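Local coordinates for protein MdbA (Actinomyces oris, PDB 4Z7X) that probably catalyses disulfide bond formation in exported proteins as a thiol-disulfide oxidoreductase linked to the sortase-mediated pilus assembly pathway, at residues V35-A47 with D87-L99. Numbering follows the deposited sequence. Where two conformers were deposited one is given.
Sequences VLSDASWTYGEGA and DKKITLALHPCKL. With 3CX ((2S)-3-(cyclohexylamino)-2-hydroxypropane-1-sulfonic acid), chain C.
Asp38, whose carboxylate lies beside the His95 ring, has one oxygen gripped twice: Ser40 OG donates to Asp38 OD1 at 2.7 Å on the syn side, and Ser40 N reaches OD1 from above the carboxylate plane, closing an Asx turn. Ser40 CB sits over one face of the His95 imidazole, 3.7 Å from its centroid, a CH-pi contact. Water 1 joins Asp38 O to His95 ND1, while Asp60 takes NE2, so both ring nitrogens are engaged and the ring's rotation is probably fixed. Beyond this corner, strands 41-43 and 91-96 run antiparallel, their N-to-C directions 159° apart. Trp41 and Leu94 exchange two backbone bonds, Leu94 N to Trp41 O being nearly straight (170° at the hydrogen); Tyr43 and Leu92 form the second such pair. With CG between backbone N and carbonyl carbon (chi1 74°), the Trp41 indole folds across Leu94: Leu94 CB stands 3.9 Å from the six-membered ring's centroid, almost on its normal, and CD1 touches CZ2. Trp41 NE1 donates to Tyr43 OH at 2.9 Å in the plane of the indole, and Ser123 also bonds that hydroxyl. A leucine in place of Trp41 would probably leave Leu94 CB without its aromatic cover and Tyr43 OH without this donor. Tyr43 CE1 meets the ligand's cyclohexyl ring, and Gly44 N donates to the ligand's hydroxyl OAC, which donates in turn to Glu45 OE1. This antiparallel pairing places an edge strand on the central sheet of a thioredoxin-like fold.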
ATOM      1  N   VAL A  35      -1.688 -11.254  -2.682  1.00  9.85           N
ATOM      2  CA  VAL A  35      -1.061 -10.852  -1.430  1.00  9.53           C
ATOM      3  C   VAL A  35      -0.182 -11.968  -0.876  1.00  9.38           C
ATOM      4  O   VAL A  35      -0.505 -13.144  -0.919  1.00 10.66           O
ATOM      5  CB  VAL A  35      -2.124 -10.328  -0.414  1.00 10.58           C
ATOM      6  CG1 VAL A  35      -1.652 -10.424   1.025  1.00 11.04           C
ATOM      7  CG2 VAL A  35      -2.474  -8.853  -0.773  1.00 10.45           C
ATOM      8  N   LEU A  36       0.921 -11.551  -0.296  1.00  9.60           N
ATOM      9  CA  LEU A  36       1.913 -12.447   0.267  1.00 11.59           C
ATOM     10  C   LEU A  36       1.557 -12.868   1.691  1.00 11.17           C
ATOM     11  O   LEU A  36       0.615 -12.353   2.299  1.00 11.12           O
ATOM     12  CB  LEU A  36       3.271 -11.781   0.211  1.00 11.55           C
ATOM     13  CG  LEU A  36       3.802 -11.442  -1.165  1.00 12.88           C
ATOM     14  CD1 LEU A  36       5.114 -10.743  -1.037  1.00 14.01           C
ATOM     15  CD2 LEU A  36       3.982 -12.668  -2.017  1.00 18.07           C
ATOM     16  N   SER A  37       2.352 -13.788   2.239  1.00 11.94           N
ATOM     17  CA  SER A  37       2.050 -14.403   3.520  0.60 12.66           C
ATOM     18  C   SER A  37       2.160 -13.425   4.685  1.00 12.81           C
ATOM     19  O   SER A  37       1.689 -13.714   5.785  1.00 13.55           O
ATOM     20  CB  SER A  37       2.975 -15.598   3.757  0.60 15.88           C
ATOM     21  OG  SER A  37       4.329 -15.202   3.786  0.60 16.75           O
ATOM     22  N   ASP A  38       2.787 -12.262   4.431  1.00 11.96           N
ATOM     23  CA  ASP A  38       2.886 -11.193   5.454  1.00 11.54           C
ATOM     24  C   ASP A  38       1.922 -10.045   5.223  1.00 12.15           C
ATOM     25  O   ASP A  38       2.074  -8.988   5.808  1.00 12.83           O
ATOM     26  CB  ASP A  38       4.312 -10.681   5.596  1.00 13.65           C
ATOM     27  CG  ASP A  38       4.778  -9.905   4.393  1.00 12.82           C
ATOM     28  OD1 ASP A  38       4.050  -9.952   3.352  1.00 12.62           O
ATOM     29  OD2 ASP A  38       5.879  -9.287   4.468  1.00 16.78           O
ATOM     30  N   ALA A  39       0.916 -10.274   4.384  1.00 10.59           N
ATOM     31  CA  ALA A  39      -0.109  -9.295   4.023  1.00  9.99           C
ATOM     32  C   ALA A  39       0.306  -8.242   2.986  1.00  8.71           C
ATOM     33  O   ALA A  39      -0.523  -7.438   2.596  1.00  9.58           O
ATOM     34  CB  ALA A  39      -0.733  -8.625   5.248  1.00 12.45           C
ATOM     35  N   SER A  40       1.561  -8.288   2.525  1.00  8.69           N
ATOM     36  CA  SER A  40       2.041  -7.264   1.610  1.00  9.11           C
ATOM     37  C   SER A  40       1.658  -7.617   0.170  1.00  8.72           C
ATOM     38  O   SER A  40       1.317  -8.776  -0.165  1.00  9.60           O
ATOM     39  CB  SER A  40       3.575  -7.073   1.700  1.00  9.81           C
ATOM     40  OG  SER A  40       4.322  -8.241   1.336  1.00 11.32           O
ATOM     41  N   TRP A  41       1.766  -6.621  -0.703  1.00  9.11           N
ATOM     42  CA  TRP A  41       1.717  -6.853  -2.134  1.00 10.21           C
ATOM     43  C   TRP A  41       2.787  -6.044  -2.807  1.00  9.08           C
ATOM     44  O   TRP A  41       3.254  -5.051  -2.248  1.00  9.36           O
ATOM     45  CB  TRP A  41       0.349  -6.607  -2.730  1.00 10.60           C
ATOM     46  CG  TRP A  41      -0.107  -5.226  -2.885  1.00 11.21           C
ATOM     47  CD1 TRP A  41      -0.114  -4.532  -4.048  1.00 10.83           C
ATOM     48  CD2 TRP A  41      -0.741  -4.367  -1.902  1.00 10.41           C
ATOM     49  NE1 TRP A  41      -0.704  -3.313  -3.864  1.00 11.88           N
ATOM     50  CE2 TRP A  41      -1.085  -3.182  -2.557  1.00 11.22           C
ATOM     51  CE3 TRP A  41      -0.997  -4.467  -0.534  1.00  9.91           C
ATOM     52  CZ2 TRP A  41      -1.722  -2.130  -1.906  1.00 11.97           C
ATOM     53  CZ3 TRP A  41      -1.619  -3.418   0.123  1.00 11.98           C
ATOM     54  CH2 TRP A  41      -1.982  -2.271  -0.565  1.00 12.88           C
ATOM     55  N   THR A  42       3.171  -6.453  -4.016  1.00  9.72           N
ATOM     56  CA  THR A  42       4.373  -5.908  -4.618  1.00  9.94           C
ATOM     57  C   THR A  42       4.224  -5.548  -6.077  1.00 11.29           C
ATOM     58  O   THR A  42       3.359  -6.087  -6.761  1.00 13.19           O
ATOM     59  CB  THR A  42       5.601  -6.848  -4.483  1.00 13.19           C
ATOM     60  OG1 THR A  42       5.428  -7.996  -5.313  1.00 16.06           O
ATOM     61  CG2 THR A  42       5.788  -7.310  -3.043  1.00 13.25           C
ATOM     62  N   TYR A  43       5.123  -4.648  -6.501  1.00 10.08           N
ATOM     63  CA  TYR A  43       5.250  -4.191  -7.874  1.00 13.06           C
ATOM     64  C   TYR A  43       6.716  -4.274  -8.287  1.00 12.64           C
ATOM     65  O   TYR A  43       7.576  -3.766  -7.592  1.00 12.36           O
ATOM     66  CB  TYR A  43       4.774  -2.720  -8.019  1.00 10.60           C
ATOM     67  CG  TYR A  43       3.329  -2.502  -7.588  1.00 11.84           C
ATOM     68  CD1 TYR A  43       2.290  -2.538  -8.507  1.00 12.86           C
ATOM     69  CD2 TYR A  43       3.018  -2.258  -6.268  1.00 12.69           C
ATOM     70  CE1 TYR A  43       0.980  -2.344  -8.141  1.00 12.59           C
ATOM     71  CE2 TYR A  43       1.717  -2.035  -5.870  1.00 11.60           C
ATOM     72  CZ  TYR A  43       0.683  -2.096  -6.810  1.00 12.44           C
ATOM     73  OH  TYR A  43      -0.620  -1.891  -6.364  1.00 13.93           O
ATOM     74  N   GLY A  44       6.969  -4.918  -9.427  1.00 14.02           N
ATOM     75  CA  GLY A  44       8.301  -4.967 -10.019  1.00 15.22           C
ATOM     76  C   GLY A  44       9.278  -6.070  -9.595  1.00 17.30           C
ATOM     77  O   GLY A  44      10.433  -6.073 -10.023  1.00 19.13           O
ATOM     78  N   GLU A  45       8.799  -7.059  -8.855  1.00 16.47           N
ATOM     79  CA  GLU A  45       9.667  -8.120  -8.342  1.00 17.06           C
ATOM     80  C   GLU A  45      10.097  -9.178  -9.334  1.00 19.65           C
ATOM     81  O   GLU A  45      11.016  -9.961  -9.038  1.00 21.94           O
ATOM     82  CB  GLU A  45       9.021  -8.803  -7.124  1.00 17.67           C
ATOM     83  CG  GLU A  45       7.943  -9.836  -7.379  1.00 19.28           C
ATOM     84  CD  GLU A  45       6.606  -9.273  -7.853  1.00 22.97           C
ATOM     85  OE1 GLU A  45       6.412  -8.017  -7.873  1.00 20.13           O
ATOM     86  OE2 GLU A  45       5.717 -10.105  -8.121  1.00 27.33           O
ATOM     87  N   GLY A  46       9.461  -9.223 -10.500  1.00 21.39           N
ATOM     88  CA  GLY A  46       9.595 -10.411 -11.368  1.00 25.37           C
ATOM     89  C   GLY A  46      10.368 -10.207 -12.661  1.00 29.35           C
ATOM     90  O   GLY A  46      10.183 -10.959 -13.638  1.00 35.35           O
ATOM     91  N   ALA A  47      11.254  -9.214 -12.677  1.00 30.60           N
ATOM     92  CA  ALA A  47      12.156  -8.987 -13.821  1.00 30.20           C
ATOM     93  C   ALA A  47      13.037 -10.212 -14.152  1.00 34.52           C
ATOM     94  O   ALA A  47      13.446 -10.976 -13.252  1.00 38.51           O
ATOM     95  CB  ALA A  47      13.035  -7.779 -13.551  1.00 34.64           C
ATOM     96  N   ASP A  87      11.010   3.351 -14.230  1.00 13.06           N
ATOM     97  CA  ASP A  87      12.451   3.251 -14.563  1.00 13.97           C
ATOM     98  C   ASP A  87      13.082   1.918 -14.118  1.00 15.16           C
ATOM     99  O   ASP A  87      14.257   1.699 -14.343  1.00 16.85           O
ATOM    100  CB  ASP A  87      13.194   4.446 -13.956  1.00 13.33           C
ATOM    101  CG  ASP A  87      12.822   5.757 -14.629  1.00 14.97           C
ATOM    102  OD1 ASP A  87      12.532   5.764 -15.861  1.00 14.21           O
ATOM    103  OD2 ASP A  87      12.850   6.798 -13.935  1.00 15.10           O
ATOM    104  N   LYS A  88      12.282   1.036 -13.518  1.00 13.26           N
ATOM    105  CA  LYS A  88      12.742  -0.297 -13.096  0.60 14.59           C
ATOM    106  C   LYS A  88      13.871  -0.239 -12.079  1.00 12.42           C
ATOM    107  O   LYS A  88      14.764  -1.096 -12.072  1.00 17.40           O
ATOM    108  CB  LYS A  88      13.118  -1.168 -14.310  0.60 18.54           C
ATOM    109  CG  LYS A  88      12.008  -1.273 -15.346  0.60 20.80           C
ATOM    110  CD  LYS A  88      10.706  -1.688 -14.685  0.60 26.20           C
ATOM    111  CE  LYS A  88       9.729  -2.419 -15.583  0.60 33.40           C
ATOM    112  NZ  LYS A  88       8.727  -3.150 -14.733  0.60 27.92           N
ATOM    113  N   LYS A  89      13.791   0.755 -11.175  1.00 10.93           N
ATOM    114  CA  LYS A  89      14.826   0.977 -10.167  0.60 12.81           C
ATOM    115  C   LYS A  89      14.487   0.454  -8.777  1.00 11.90           C
ATOM    116  O   LYS A  89      15.366   0.343  -7.933  1.00 14.01           O
ATOM    117  CB  LYS A  89      15.122   2.474 -10.056  0.60 13.69           C
ATOM    118  CG  LYS A  89      15.797   3.029 -11.305  0.60 17.75           C
ATOM    119  CD  LYS A  89      16.357   4.427 -11.114  0.60 22.59           C
ATOM    120  CE  LYS A  89      17.240   4.818 -12.295  0.60 30.46           C
ATOM    121  NZ  LYS A  89      18.515   4.069 -12.394  0.60 32.79           N
ATOM    122  N   ILE A  90      13.209   0.184  -8.514  1.00 10.81           N
ATOM    123  CA  ILE A  90      12.823  -0.450  -7.247  1.00 10.93           C
ATOM    124  C   ILE A  90      11.818  -1.574  -7.484  1.00 10.43           C
ATOM    125  O   ILE A  90      11.109  -1.594  -8.496  1.00 11.49           O
ATOM    126  CB  ILE A  90      12.173   0.527  -6.249  1.00 11.11           C
ATOM    127  CG1 ILE A  90      10.864   1.122  -6.787  1.00 10.79           C
ATOM    128  CG2 ILE A  90      13.145   1.640  -5.847  1.00 11.43           C
ATOM    129  CD1 ILE A  90      10.161   2.013  -5.754  1.00 11.20           C
ATOM    130  N   THR A  91      11.746  -2.460  -6.506  1.00 10.38           N
ATOM    131  CA  THR A  91      10.605  -3.338  -6.304  1.00 10.94           C
ATOM    132  C   THR A  91       9.853  -2.730  -5.104  1.00 10.07           C
ATOM    133  O   THR A  91      10.425  -2.564  -4.053  1.00 12.33           O
ATOM    134  CB  THR A  91      11.093  -4.731  -5.925  1.00 12.34           C
ATOM    135  OG1 THR A  91      11.807  -5.292  -7.028  1.00 15.77           O
ATOM    136  CG2 THR A  91       9.943  -5.616  -5.542  1.00 15.33           C
ATOM    137  N   LEU A  92       8.613  -2.342  -5.308  1.00  9.97           N
ATOM    138  CA  LEU A  92       7.801  -1.712  -4.258  1.00  9.56           C
ATOM    139  C   LEU A  92       7.005  -2.786  -3.529  1.00 10.63           C
ATOM    140  O   LEU A  92       6.277  -3.564  -4.156  1.00 10.21           O
ATOM    141  CB  LEU A  92       6.859  -0.658  -4.849  1.00 10.60           C
ATOM    142  CG  LEU A  92       5.930   0.032  -3.851  1.00 11.13           C
ATOM    143  CD1 LEU A  92       6.728   0.921  -2.903  1.00 12.31           C
ATOM    144  CD2 LEU A  92       4.861   0.862  -4.535  1.00 11.86           C
ATOM    145  N   ALA A  93       7.116  -2.790  -2.203  1.00  8.72           N
ATOM    146  CA  ALA A  93       6.305  -3.685  -1.397  1.00  8.39           C
ATOM    147  C   ALA A  93       5.498  -2.881  -0.388  1.00 10.95           C
ATOM    148  O   ALA A  93       6.069  -2.130   0.413  1.00 10.27           O
ATOM    149  CB  ALA A  93       7.189  -4.693  -0.676  1.00  9.70           C
ATOM    150  N   LEU A  94       4.177  -3.003  -0.470  1.00  9.23           N
ATOM    151  CA  LEU A  94       3.246  -2.252   0.374  1.00  8.65           C
ATOM    152  C   LEU A  94       2.724  -3.169   1.452  1.00  8.63           C
ATOM    153  O   LEU A  94       2.227  -4.233   1.146  1.00  9.75           O
ATOM    154  CB  LEU A  94       2.095  -1.676  -0.438  1.00 10.51           C
ATOM    155  CG  LEU A  94       2.493  -0.625  -1.482  1.00  9.89           C
ATOM    156  CD1 LEU A  94       1.293  -0.144  -2.274  1.00 11.22           C
ATOM    157  CD2 LEU A  94       3.201   0.538  -0.869  1.00 12.52           C
ATOM    158  N   HIS A  95       2.882  -2.736   2.709  1.00  9.88           N
ATOM    159  CA  HIS A  95       2.534  -3.549   3.886  1.00 10.02           C
ATOM    160  C   HIS A  95       1.452  -2.835   4.701  1.00  9.88           C
ATOM    161  O   HIS A  95       1.759  -1.890   5.415  1.00 10.51           O
ATOM    162  CB  HIS A  95       3.736  -3.763   4.800  1.00 11.59           C
ATOM    163  CG  HIS A  95       4.905  -4.458   4.184  1.00 11.52           C
ATOM    164  ND1 HIS A  95       5.289  -5.741   4.539  1.00 11.09           N
ATOM    165  CD2 HIS A  95       5.823  -4.026   3.279  1.00 12.74           C
ATOM    166  CE1 HIS A  95       6.388  -6.067   3.873  1.00 12.04           C
ATOM    167  NE2 HIS A  95       6.744  -5.038   3.117  1.00 12.23           N
ATOM    168  N   PRO A  96       0.191  -3.293   4.612  1.00 10.55           N
ATOM    169  CA  PRO A  96      -0.902  -2.612   5.298  1.00 10.13           C
ATOM    170  C   PRO A  96      -1.002  -3.057   6.746  1.00 12.36           C
ATOM    171  O   PRO A  96      -0.705  -4.191   7.063  1.00 14.70           O
ATOM    172  CB  PRO A  96      -2.130  -3.089   4.521  1.00 12.61           C
ATOM    173  CG  PRO A  96      -1.769  -4.488   4.138  1.00 12.23           C
ATOM    174  CD  PRO A  96      -0.296  -4.438   3.833  1.00 11.50           C
ATOM    175  N   CYS A  97      -1.434  -2.149   7.603  1.00 11.35           N
ATOM    176  CA  CYS A  97      -1.871  -2.492   8.945  1.00 12.43           C
ATOM    177  C   CYS A  97      -2.980  -1.587   9.450  1.00 13.32           C
ATOM    178  O   CYS A  97      -3.390  -0.659   8.778  1.00 13.17           O
ATOM    179  CB  CYS A  97      -0.659  -2.497   9.892  1.00 16.15           C
ATOM    180  SG  CYS A  97      -0.041  -0.850  10.265  1.00 17.93           S
ATOM    181  N   LYS A  98      -3.477  -1.892  10.638  1.00 13.24           N
ATOM    182  CA  LYS A  98      -4.537  -1.132  11.272  1.00 12.58           C
ATOM    183  C   LYS A  98      -4.052  -0.649  12.643  1.00 14.49           C
ATOM    184  O   LYS A  98      -4.769  -0.750  13.651  1.00 16.52           O
ATOM    185  CB  LYS A  98      -5.794  -2.010  11.365  1.00 16.73           C
ATOM    186  CG  LYS A  98      -7.088  -1.301  11.760  1.00 12.29           C
ATOM    187  CD  LYS A  98      -8.321  -2.196  11.548  1.00 15.95           C
ATOM    188  CE  LYS A  98      -9.562  -1.629  12.205  1.00 20.09           C
ATOM    189  NZ  LYS A  98     -10.752  -2.518  12.141  1.00 22.08           N
ATOM    190  N   LEU A  99      -2.847  -0.095  12.678  1.00 15.98           N
ATOM    191  CA  LEU A  99      -2.247   0.330  13.936  1.00 17.29           C
ATOM    192  C   LEU A  99      -3.134   1.298  14.720  1.00 17.20           C
ATOM    193  O   LEU A  99      -3.224   1.207  15.931  1.00 18.80           O
ATOM    194  CB  LEU A  99      -0.896   0.980  13.631  1.00 18.19           C
ATOM    195  CG  LEU A  99      -0.083   1.443  14.828  1.00 21.15           C
ATOM    196  CD1 LEU A  99       0.280   0.247  15.712  1.00 24.57           C
ATOM    197  CD2 LEU A  99       1.168   2.137  14.364  1.00 22.90           C
TER
HETATM  198  OAA 3CX C 501       6.416  -8.391 -13.846  1.00 40.36           O
HETATM  199  OAB 3CX C 501       7.259  -7.498 -11.618  1.00 30.13           O
HETATM  200  OAC 3CX C 501       4.839  -6.890  -9.679  1.00 22.90           O
HETATM  201  OAD 3CX C 501       6.408  -9.670 -11.683  1.00 44.64           O
HETATM  202  CAE 3CX C 501      -1.388  -5.749  -7.837  1.00 21.52           C
HETATM  203  CAF 3CX C 501      -1.081  -7.113  -7.278  1.00 22.25           C
HETATM  204  CAG 3CX C 501      -0.951  -5.495  -9.274  1.00 23.03           C
HETATM  205  CAH 3CX C 501       0.353  -7.520  -7.623  1.00 23.57           C
HETATM  206  CAI 3CX C 501       0.451  -5.903  -9.660  1.00 28.73           C
HETATM  207  CAJ 3CX C 501       2.738  -7.683 -10.383  1.00 21.44           C
HETATM  208  CAK 3CX C 501       4.692  -7.899 -11.910  1.00 22.78           C
HETATM  209  NAL 3CX C 501       2.325  -7.503  -8.977  1.00 20.82           N
HETATM  210  CAM 3CX C 501       4.240  -7.913 -10.442  1.00 22.81           C
HETATM  211  CAN 3CX C 501       1.166  -6.647  -8.567  1.00 28.64           C
HETATM  212  SAO 3CX C 501       6.266  -8.342 -12.231  1.00 33.46           S
HETATM  213  O   HOH W   1       3.751  -6.977   6.501  1.00 13.88           O